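Local coordinates for protein 5,10-methylenetetrahydrofolate dehydrogenase (PDB 5ZF1) that probably oxidises 5,10-methylenetetrahydrofolate with NADP+ as electron acceptor in folate-dependent one-carbon metabolism, at residues Ala9-Ile14 / Gly278-Ala283. Sequence-based numbering, arbitrary orientation.
Sequences ALAMEI and GPMTVA. With SO4 (sulfate ion), chain F.
Met280 reaches across to helix 7-26 and lays its thioether end between Leu10 and Ile14. Its chain is bent at chi2 and chi3, which brings Met280 SD to 3.7 Å from Leu10 CG and Met280 CE to 3.6 Å from Ile14 CD1. Leu10 CG stands anti to the backbone N (chi1 -178°), with CD2 against Met280 CE; the Ile14 side chain meets the methionine at about a right angle. An alanine in place of Leu10 would probably open a gap beside the thioether and leave the end of the methionine chain freer to shift. Where the backbones come closest, Ala11 CB points at helix 277-298 and touches Pro279 O at 3.5 Å. One turn on, Ala283 CB rests 3.9 Å from Ile14 CG2. Helix 140-151 covers the Met280 side through Ala144. The Pro279 end is looser and partly exposed: Pro279 CB reaches Ala11 CB at 4.0 Å, and beyond it Gly278 N hydrogen-bonds a sulfate that Gly276 N and Val277 N also hold. Small alanines suit the close, nearly parallel (18°) axes of segments 9-14 and 278-283, where the N-terminal helix of the catalytic part packs against the C-terminal helix that helps link it to the Rossmann-type NAD(P)-binding part in the tetrahydrofolate dehydrogenase/cyclohydrolase family.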
ATOM      1  N   ALA B   9       5.771  29.355   2.220  1.00 39.09           N
ATOM      2  CA  ALA B   9       7.136  29.801   1.981  1.00 32.50           C
ATOM      3  C   ALA B   9       7.998  28.668   1.441  1.00 34.38           C
ATOM      4  O   ALA B   9       8.855  28.889   0.577  1.00 30.86           O
ATOM      5  CB  ALA B   9       7.733  30.369   3.269  1.00 37.50           C
ATOM      6  N   LEU B  10       7.792  27.445   1.937  1.00 35.42           N
ATOM      7  CA  LEU B  10       8.554  26.314   1.415  1.00 30.80           C
ATOM      8  C   LEU B  10       8.225  26.061  -0.051  1.00 26.38           C
ATOM      9  O   LEU B  10       9.119  25.752  -0.852  1.00 30.76           O
ATOM     10  CB  LEU B  10       8.274  25.061   2.243  1.00 28.24           C
ATOM     11  CG  LEU B  10       9.050  23.809   1.825  1.00 36.41           C
ATOM     12  CD1 LEU B  10      10.541  24.092   1.820  1.00 37.83           C
ATOM     13  CD2 LEU B  10       8.729  22.623   2.735  1.00 30.02           C
ATOM     14  N   ALA B  11       6.945  26.162  -0.410  1.00 29.96           N
ATOM     15  CA  ALA B  11       6.544  25.952  -1.796  1.00 31.50           C
ATOM     16  C   ALA B  11       7.223  26.957  -2.715  1.00 25.37           C
ATOM     17  O   ALA B  11       7.660  26.606  -3.814  1.00 26.93           O
ATOM     18  CB  ALA B  11       5.026  26.054  -1.931  1.00 25.79           C
ATOM     19  N   MET B  12       7.317  28.212  -2.277  1.00 31.11           N
ATOM     20  CA  MET B  12       8.073  29.203  -3.039  1.00 36.21           C
ATOM     21  C   MET B  12       9.521  28.760  -3.248  1.00 32.52           C
ATOM     22  O   MET B  12      10.034  28.811  -4.372  1.00 33.18           O
ATOM     23  CB  MET B  12       8.018  30.566  -2.345  1.00 37.62           C
ATOM     24  CG  MET B  12       8.610  31.702  -3.183  1.00 43.63           C
ATOM     25  SD  MET B  12       7.897  31.801  -4.846  1.00 58.99           S
ATOM     26  CE  MET B  12       6.144  31.815  -4.463  1.00 44.73           C
ATOM     27  N   GLU B  13      10.192  28.307  -2.181  1.00 33.67           N
ATOM     28  CA  GLU B  13      11.559  27.803  -2.320  1.00 32.82           C
ATOM     29  C   GLU B  13      11.626  26.684  -3.346  1.00 31.21           C
ATOM     30  O   GLU B  13      12.482  26.682  -4.233  1.00 27.65           O
ATOM     31  CB  GLU B  13      12.086  27.290  -0.977  1.00 43.99           C
ATOM     32  CG  GLU B  13      12.288  28.331   0.105  1.00 44.67           C
ATOM     33  CD  GLU B  13      12.838  27.716   1.387  1.00 60.13           C
ATOM     34  OE1 GLU B  13      13.759  26.872   1.299  1.00 61.02           O
ATOM     35  OE2 GLU B  13      12.344  28.070   2.478  1.00 66.84           O
ATOM     36  N   ILE B  14      10.711  25.719  -3.234  1.00 26.96           N
ATOM     37  CA  ILE B  14      10.670  24.583  -4.149  1.00 26.32           C
ATOM     38  C   ILE B  14      10.407  25.041  -5.584  1.00 24.72           C
ATOM     39  O   ILE B  14      11.052  24.564  -6.528  1.00 30.11           O
ATOM     40  CB  ILE B  14       9.607  23.580  -3.648  1.00 23.64           C
ATOM     41  CG1 ILE B  14      10.153  22.790  -2.455  1.00 35.14           C
ATOM     42  CG2 ILE B  14       9.164  22.648  -4.738  1.00 27.04           C
ATOM     43  CD1 ILE B  14       9.094  22.023  -1.710  1.00 36.62           C
ATOM     44  N   GLY B 278      -1.771  23.379   0.668  1.00 29.84           N
ATOM     45  CA  GLY B 278      -2.275  23.586  -0.672  1.00 29.86           C
ATOM     46  C   GLY B 278      -1.193  24.028  -1.640  1.00 33.15           C
ATOM     47  O   GLY B 278      -0.955  23.395  -2.672  1.00 27.49           O
ATOM     48  N   PRO B 279      -0.520  25.138  -1.327  1.00 30.74           N
ATOM     49  CA  PRO B 279       0.619  25.555  -2.165  1.00 27.08           C
ATOM     50  C   PRO B 279       1.706  24.496  -2.286  1.00 25.72           C
ATOM     51  O   PRO B 279       2.308  24.354  -3.358  1.00 25.70           O
ATOM     52  CB  PRO B 279       1.123  26.819  -1.455  1.00 34.03           C
ATOM     53  CG  PRO B 279      -0.077  27.357  -0.754  1.00 34.82           C
ATOM     54  CD  PRO B 279      -0.913  26.178  -0.359  1.00 30.79           C
ATOM     55  N   MET B 280       1.974  23.745  -1.213  1.00 24.63           N
ATOM     56  CA  MET B 280       2.939  22.650  -1.283  1.00 23.87           C
ATOM     57  C   MET B 280       2.458  21.538  -2.212  1.00 23.83           C
ATOM     58  O   MET B 280       3.253  20.953  -2.958  1.00 23.42           O
ATOM     59  CB  MET B 280       3.189  22.091   0.118  1.00 31.36           C
ATOM     60  CG  MET B 280       4.235  22.820   0.943  1.00 33.73           C
ATOM     61  SD  MET B 280       5.870  22.839   0.205  1.00 32.01           S
ATOM     62  CE  MET B 280       6.328  21.100   0.363  1.00 31.99           C
ATOM     63  N   THR B 281       1.171  21.200  -2.148  1.00 23.96           N
ATOM     64  CA  THR B 281       0.619  20.212  -3.071  1.00 22.34           C
ATOM     65  C   THR B 281       0.799  20.654  -4.521  1.00 24.95           C
ATOM     66  O   THR B 281       1.206  19.867  -5.382  1.00 22.28           O
ATOM     67  CB  THR B 281      -0.861  19.979  -2.749  1.00 23.28           C
ATOM     68  OG1 THR B 281      -0.973  19.459  -1.419  1.00 25.22           O
ATOM     69  CG2 THR B 281      -1.490  19.015  -3.744  1.00 24.40           C
ATOM     70  N   VAL B 282       0.516  21.923  -4.807  1.00 23.66           N
ATOM     71  CA  VAL B 282       0.635  22.408  -6.178  1.00 23.35           C
ATOM     72  C   VAL B 282       2.088  22.355  -6.643  1.00 24.58           C
ATOM     73  O   VAL B 282       2.373  21.955  -7.780  1.00 22.90           O
ATOM     74  CB  VAL B 282       0.038  23.822  -6.289  1.00 24.39           C
ATOM     75  CG1 VAL B 282       0.412  24.451  -7.601  1.00 26.26           C
ATOM     76  CG2 VAL B 282      -1.483  23.744  -6.187  1.00 27.82           C
ATOM     77  N   ALA B 283       3.028  22.732  -5.764  1.00 20.92           N
ATOM     78  CA  ALA B 283       4.448  22.634  -6.099  1.00 22.22           C
ATOM     79  C   ALA B 283       4.845  21.192  -6.377  1.00 25.88           C
ATOM     80  O   ALA B 283       5.631  20.921  -7.289  1.00 21.09           O
ATOM     81  CB  ALA B 283       5.305  23.205  -4.969  1.00 25.36           C
TER
HETATM   82  S   SO4 F 402      -3.831  25.058   3.326  1.00 45.62           S
HETATM   83  O1  SO4 F 402      -3.126  26.335   3.360  1.00 44.71           O
HETATM   84  O2  SO4 F 402      -3.031  24.050   4.027  1.00 45.24           O
HETATM   85  O3  SO4 F 402      -5.120  25.184   3.995  1.00 53.55           O
HETATM   86  O4  SO4 F 402      -4.051  24.695   1.930  1.00 49.58           O